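Local coordinates for xylose isomerase domain protein (Alicyclobacillus acidocaldarius subsp. acidocaldarius, PDB 3U0H) that probably acts as an isomerase of the xylose isomerase-like TIM-barrel family, although its substrate is not established, at residues P6-T11 with V19-L24; Y153-S158 with K163-A168. All blocks are in the same frame, centred on the assembly; numbering follows the deposited sequence.

In the fold
Both contacts fasten a helix to the polypeptide that precedes it in a closed eight-stranded parallel barrel. Interaction 1 comes first in the chain and joins the first barrel strand, 5-8, and the loop after it to the surrounding helix 18-27. Interaction 2 follows much later and lies wholly outside the barrel sheet, where the loop after the short strand 153-154 is pinned to helix 159-169. They sit on opposite sides of the chain's centre, with their centres 32 Å apart and their nearest atoms about 19 Å apart. In interaction 1 the side chain of His9 lies about 4 Å from a bound 1,2-ethanediol, probably from the crystallisation liquor. Interaction 2 lies beside a second subunit.

Interaction 1. Residues P6-T11 with V19-L24; sequences PCLHPT and VLYLDL
Apolar contacts carry most of the meeting between Leu8 and Tyr21, whose side chains approach from opposite directions. Leu8 CD2 reaches Tyr21 CE1 at 3.5 Å, coming in obliquely to the ring, and more distantly meets Leu24 CD2 at 4.4 Å. With its CG anti to the backbone N (chi1 171°), Tyr21 extends away from helix 18-27 toward the strand end, and the length of the phenol brings its CE1 and OH from the helix to Leu8 and Pro10. Pro10 adds a rigid apolar surface near the hydroxyl, its CD 3.4 Å from Tyr21 OH.

The hydroxyl finds its bond outside the two segments. Tyr21 OH is 3.2 Å from Pro10 N, but this tertiary amide nitrogen carries no hydrogen, and no hydrogen bond joins the two segments. The hydroxyl is instead hydrogen-bonded to the backbone O of Asp34, just beyond the second strand, while Trp39 meets the ring. A phenylalanine in place of Tyr21 would probably keep much of the packing on Leu8 but leave the Asp34 carbonyl without this hydroxyl partner.

Strand 5-8, helix 18-27 and strand 32-33 form a beta-alpha-beta unit, the repeating element of a TIM barrel.

Interaction 2. Residues Y153-S158 with K163-A168; sequences YPFVQS and KTFWEA
A T-shaped aromatic pair, Phe155 with Phe165, joins the loop leading into helix 159-169 to that helix itself, on the outside of the TIM barrel. The loop follows strand 153-154, which pairs antiparallel with strand 108-109, and the ring edge of Phe155 reaches the helix that the loop leads into. At the start of that helix Ser158 occupies the N-cap position, its OG accepting a hydrogen bond from the backbone N of Asp161.

Both phenylalanines have CG anti to the backbone N, beside the carbonyl carbon (chi1 -167° for Phe155, -176° for Phe165), which points each ring at the other. The ring planes stand at 82° and the centroids are 5.1 Å apart. Large and wholly apolar, phenylalanine suits both places: Phe155 offers its edge at CZ, Phe165 its face, and neither brings a polar atom into this buried contact. Helix 113-131 adds to the packing, with Ile117 and Leu120 against Phe155 and Ile124 against Phe165. The far part of helix 159-169 meets a second subunit, where Glu167 forms a salt bridge with Arg122 of that neighbouring subunit.

One methyl of Val156, CG2, makes two contacts. It lies 4.3 Å from Phe165 CB and rests over the centre of one face of the Phe155 ring, whose leading atom, CZ, sits 3.7 Å above the centre of the Phe165 ring.

Interaction 1. Residues P6-T11 with V19-L24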
loop_
_atom_site.group_PDB
_atom_site.type_symbol
_atom_site.label_atom_id
_atom_site.label_comp_id
_atom_site.label_asym_id
_atom_site.label_seq_id
_atom_site.Cartn_x
_atom_site.Cartn_y
_atom_site.Cartn_z
ATOM N N PRO A 6 -29.319 0.245 22.409
ATOM C CA PRO A 6 -30.056 -0.877 21.891
ATOM C C PRO A 6 -30.393 -0.591 20.456
ATOM O O PRO A 6 -30.609 0.564 20.101
ATOM C CB PRO A 6 -31.304 -0.911 22.755
ATOM C CG PRO A 6 -30.929 -0.162 23.984
ATOM C CD PRO A 6 -30.051 0.932 23.482
ATOM N N CYS A 7 -30.410 -1.636 19.646
ATOM C CA CYS A 7 -30.637 -1.532 18.219
ATOM C C CYS A 7 -31.639 -2.614 17.856
ATOM O O CYS A 7 -31.527 -3.755 18.284
ATOM C CB CYS A 7 -29.332 -1.740 17.439
ATOM S SG CYS A 7 -29.596 -1.761 15.610
ATOM N N LEU A 8 -32.628 -2.274 17.062
ATOM C CA LEU A 8 -33.644 -3.255 16.681
ATOM C C LEU A 8 -33.127 -4.105 15.514
ATOM O O LEU A 8 -32.419 -3.629 14.622
ATOM C CB LEU A 8 -34.933 -2.551 16.322
ATOM C CG LEU A 8 -36.142 -3.469 16.117
ATOM C CD1 LEU A 8 -36.632 -4.079 17.433
ATOM C CD2 LEU A 8 -37.241 -2.688 15.421
ATOM N N HIS A 9 -33.443 -5.382 15.576
ATOM C CA HIS A 9 -33.089 -6.317 14.537
ATOM C C HIS A 9 -34.314 -7.063 13.970
ATOM O O HIS A 9 -35.188 -7.468 14.715
ATOM C CB HIS A 9 -32.159 -7.328 15.131
ATOM C CG HIS A 9 -31.457 -8.114 14.114
ATOM N ND1 HIS A 9 -31.939 -9.266 13.656
ATOM C CD2 HIS A 9 -30.274 -7.875 13.434
ATOM C CE1 HIS A 9 -31.088 -9.751 12.697
ATOM N NE2 HIS A 9 -30.079 -8.904 12.573
ATOM N N PRO A 10 -34.356 -7.304 12.655
ATOM C CA PRO A 10 -35.518 -7.904 11.976
ATOM C C PRO A 10 -36.077 -9.215 12.569
ATOM O O PRO A 10 -37.317 -9.422 12.596
ATOM C CB PRO A 10 -34.972 -8.203 10.585
ATOM C CG PRO A 10 -33.886 -7.207 10.385
ATOM C CD PRO A 10 -33.229 -7.093 11.717
ATOM N N THR A 11 -35.174 -10.075 13.054
ATOM C CA THR A 11 -35.564 -11.329 13.715
ATOM C C THR A 11 -36.352 -11.134 14.975
ATOM O O THR A 11 -36.990 -12.050 15.420
ATOM C CB THR A 11 -34.356 -12.149 14.153
ATOM O OG1 THR A 11 -33.607 -11.387 15.113
ATOM C CG2 THR A 11 -33.469 -12.515 12.945
ATOM N N VAL A 19 -41.759 -0.262 5.548
ATOM C CA VAL A 19 -42.451 0.868 6.184
ATOM C C VAL A 19 -42.867 0.543 7.617
ATOM O O VAL A 19 -42.649 1.299 8.554
ATOM C CB VAL A 19 -43.693 1.219 5.356
ATOM C CG1 VAL A 19 -44.647 2.171 6.098
ATOM C CG2 VAL A 19 -43.241 1.770 3.994
ATOM N N LEU A 20 -43.451 -0.632 7.786
ATOM C CA LEU A 20 -44.021 -0.983 9.079
ATOM C C LEU A 20 -42.906 -1.352 10.059
ATOM O O LEU A 20 -43.065 -1.176 11.266
ATOM C CB LEU A 20 -45.033 -2.135 8.939
ATOM C CG LEU A 20 -46.401 -1.865 8.240
ATOM C CD1 LEU A 20 -47.296 -3.156 8.153
ATOM C CD2 LEU A 20 -47.139 -0.702 8.915
ATOM N N TYR A 21 -41.787 -1.871 9.537
ATOM C CA TYR A 21 -40.697 -2.280 10.403
ATOM C C TYR A 21 -40.157 -0.979 10.976
ATOM O O TYR A 21 -40.002 -0.839 12.195
ATOM C CB TYR A 21 -39.652 -3.133 9.662
ATOM C CG TYR A 21 -38.363 -3.436 10.439
ATOM C CD1 TYR A 21 -38.389 -4.115 11.647
ATOM C CD2 TYR A 21 -37.117 -3.013 9.967
ATOM C CE1 TYR A 21 -37.224 -4.374 12.362
ATOM C CE2 TYR A 21 -35.953 -3.269 10.652
ATOM C CZ TYR A 21 -36.011 -3.940 11.852
ATOM O OH TYR A 21 -34.859 -4.184 12.541
ATOM N N LEU A 22 -39.952 0.012 10.116
ATOM C CA LEU A 22 -39.412 1.279 10.610
ATOM C C LEU A 22 -40.382 1.930 11.604
ATOM O O LEU A 22 -39.940 2.564 12.553
ATOM C CB LEU A 22 -39.080 2.226 9.463
ATOM C CG LEU A 22 -38.008 1.698 8.480
ATOM C CD1 LEU A 22 -37.847 2.579 7.250
ATOM C CD2 LEU A 22 -36.690 1.507 9.183
ATOM N N ASP A 23 -41.686 1.760 11.364
ATOM C CA ASP A 23 -42.729 2.292 12.254
ATOM C C ASP A 23 -42.660 1.633 13.625
ATOM O O ASP A 23 -42.763 2.291 14.649
ATOM C CB ASP A 23 -44.147 2.050 11.679
ATOM C CG ASP A 23 -44.536 3.037 10.558
ATOM O OD1 ASP A 23 -43.874 4.065 10.352
ATOM O OD2 ASP A 23 -45.571 2.810 9.890
ATOM N N LEU A 24 -42.531 0.313 13.621
ATOM C CA LEU A 24 -42.332 -0.417 14.848
ATOM C C LEU A 24 -41.061 0.092 15.629
ATOM O O LEU A 24 -41.119 0.233 16.849
ATOM C CB LEU A 24 -42.264 -1.900 14.498
ATOM C CG LEU A 24 -42.608 -3.003 15.491
ATOM C CD1 LEU A 24 -42.919 -4.249 14.670
ATOM C CD2 LEU A 24 -41.444 -3.254 16.445
#

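Interaction 2. Residues Y153-S158 with K163-A168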
loop_
_atom_site.group_PDB
_atom_site.type_symbol
_atom_site.label_atom_id
_atom_site.label_comp_id
_atom_site.label_asym_id
_atom_site.label_seq_id
_atom_site.Cartn_x
_atom_site.Cartn_y
_atom_site.Cartn_z
ATOM N N TYR A 153 -12.470 -29.504 6.885
ATOM C CA TYR A 153 -11.377 -28.651 7.428
ATOM C C TYR A 153 -11.873 -27.496 8.376
ATOM O O TYR A 153 -12.994 -26.984 8.186
ATOM C CB TYR A 153 -10.577 -28.031 6.279
ATOM C CG TYR A 153 -9.968 -29.030 5.327
ATOM C CD1 TYR A 153 -8.885 -29.816 5.719
ATOM C CD2 TYR A 153 -10.444 -29.161 4.035
ATOM C CE1 TYR A 153 -8.294 -30.728 4.860
ATOM C CE2 TYR A 153 -9.864 -30.078 3.157
ATOM C CZ TYR A 153 -8.787 -30.839 3.585
ATOM O OH TYR A 153 -8.212 -31.741 2.740
ATOM N N PRO A 154 -11.072 -27.156 9.433
ATOM C CA PRO A 154 -11.468 -26.059 10.296
ATOM C C PRO A 154 -11.147 -24.731 9.663
ATOM O O PRO A 154 -10.138 -24.639 8.949
ATOM C CB PRO A 154 -10.572 -26.228 11.543
ATOM C CG PRO A 154 -9.415 -27.070 11.079
ATOM C CD PRO A 154 -10.071 -28.023 10.110
ATOM N N PHE A 155 -12.034 -23.746 9.890
ATOM C CA PHE A 155 -11.718 -22.353 9.641
ATOM C C PHE A 155 -11.802 -21.539 10.939
ATOM O O PHE A 155 -11.385 -22.047 11.952
ATOM C CB PHE A 155 -12.558 -21.786 8.497
ATOM C CG PHE A 155 -12.081 -20.492 7.989
ATOM C CD1 PHE A 155 -10.703 -20.237 7.844
ATOM C CD2 PHE A 155 -12.975 -19.479 7.717
ATOM C CE1 PHE A 155 -10.253 -19.016 7.387
ATOM C CE2 PHE A 155 -12.499 -18.254 7.262
ATOM C CZ PHE A 155 -11.138 -18.047 7.069
ATOM N N VAL A 156 -12.351 -20.339 10.935
ATOM C CA VAL A 156 -12.413 -19.493 12.135
ATOM C C VAL A 156 -13.533 -19.907 13.070
ATOM O O VAL A 156 -14.687 -19.912 12.667
ATOM C CB VAL A 156 -12.602 -18.002 11.762
ATOM C CG1 VAL A 156 -12.840 -17.094 12.979
ATOM C CG2 VAL A 156 -11.367 -17.540 10.987
ATOM N N GLN A 157 -13.191 -20.150 14.343
ATOM C CA GLN A 157 -14.163 -20.598 15.383
ATOM C C GLN A 157 -14.124 -19.796 16.656
ATOM O O GLN A 157 -14.797 -20.142 17.658
ATOM C CB GLN A 157 -13.935 -22.067 15.715
ATOM C CG GLN A 157 -14.233 -22.950 14.510
ATOM C CD GLN A 157 -13.762 -24.361 14.669
ATOM O OE1 GLN A 157 -13.379 -24.798 15.752
ATOM N NE2 GLN A 157 -13.818 -25.099 13.578
ATOM N N SER A 158 -13.442 -18.656 16.573
ATOM C CA SER A 158 -13.167 -17.857 17.740
ATOM C C SER A 158 -12.507 -16.543 17.379
ATOM O O SER A 158 -11.941 -16.378 16.293
ATOM C CB SER A 158 -12.190 -18.606 18.646
ATOM O OG SER A 158 -10.870 -18.576 18.046
ATOM N N LYS A 163 -8.300 -13.123 14.817
ATOM C CA LYS A 163 -7.159 -12.226 14.872
ATOM C C LYS A 163 -5.990 -12.705 14.022
ATOM O O LYS A 163 -5.282 -11.866 13.458
ATOM C CB LYS A 163 -6.640 -12.090 16.266
ATOM C CG LYS A 163 -7.420 -11.193 17.182
ATOM C CD LYS A 163 -6.792 -11.369 18.576
ATOM C CE LYS A 163 -6.956 -10.162 19.472
ATOM N NZ LYS A 163 -6.581 -10.468 20.894
ATOM N N THR A 164 -5.752 -14.012 13.922
ATOM C CA THR A 164 -4.693 -14.465 13.002
ATOM C C THR A 164 -5.156 -14.202 11.563
ATOM O O THR A 164 -4.362 -13.843 10.703
ATOM C CB THR A 164 -4.319 -15.928 13.182
ATOM O OG1 THR A 164 -5.454 -16.738 12.786
ATOM C CG2 THR A 164 -3.954 -16.210 14.684
ATOM N N PHE A 165 -6.448 -14.268 11.306
ATOM C CA PHE A 165 -6.948 -14.128 9.913
ATOM C C PHE A 165 -6.811 -12.687 9.436
ATOM O O PHE A 165 -6.474 -12.476 8.273
ATOM C CB PHE A 165 -8.360 -14.674 9.793
ATOM C CG PHE A 165 -8.930 -14.669 8.389
ATOM C CD1 PHE A 165 -8.240 -15.235 7.329
ATOM C CD2 PHE A 165 -10.184 -14.149 8.153
ATOM C CE1 PHE A 165 -8.769 -15.245 6.067
ATOM C CE2 PHE A 165 -10.701 -14.140 6.865
ATOM C CZ PHE A 165 -9.995 -14.697 5.826
ATOM N N TRP A 166 -6.958 -11.708 10.346
ATOM C CA TRP A 166 -6.554 -10.314 10.073
ATOM C C TRP A 166 -5.200 -10.149 9.439
ATOM O O TRP A 166 -4.988 -9.300 8.633
ATOM C CB TRP A 166 -6.611 -9.438 11.338
ATOM C CG TRP A 166 -7.991 -9.308 11.941
ATOM C CD1 TRP A 166 -9.221 -9.531 11.315
ATOM C CD2 TRP A 166 -8.320 -8.839 13.281
ATOM N NE1 TRP A 166 -10.253 -9.270 12.154
ATOM C CE2 TRP A 166 -9.774 -8.919 13.391
ATOM C CE3 TRP A 166 -7.569 -8.478 14.399
ATOM C CZ2 TRP A 166 -10.449 -8.567 14.558
ATOM C CZ3 TRP A 166 -8.264 -8.130 15.572
ATOM C CH2 TRP A 166 -9.679 -8.164 15.641
ATOM N N GLU A 167 -4.248 -10.942 9.804
ATOM C CA GLU A 167 -2.915 -10.829 9.220
ATOM C C GLU A 167 -2.935 -11.243 7.749
ATOM O O GLU A 167 -2.256 -10.680 6.953
ATOM C CB GLU A 167 -1.950 -11.752 9.980
ATOM C CG GLU A 167 -1.750 -11.428 11.468
ATOM C CD GLU A 167 -0.776 -12.398 12.188
ATOM O OE1 GLU A 167 0.205 -12.900 11.560
ATOM O OE2 GLU A 167 -1.004 -12.660 13.404
ATOM N N ALA A 168 -3.734 -12.251 7.401
ATOM C CA ALA A 168 -3.789 -12.731 6.000
ATOM C C ALA A 168 -4.345 -11.604 5.136
ATOM O O ALA A 168 -3.820 -11.291 4.071
ATOM C CB ALA A 168 -4.654 -14.005 5.894
#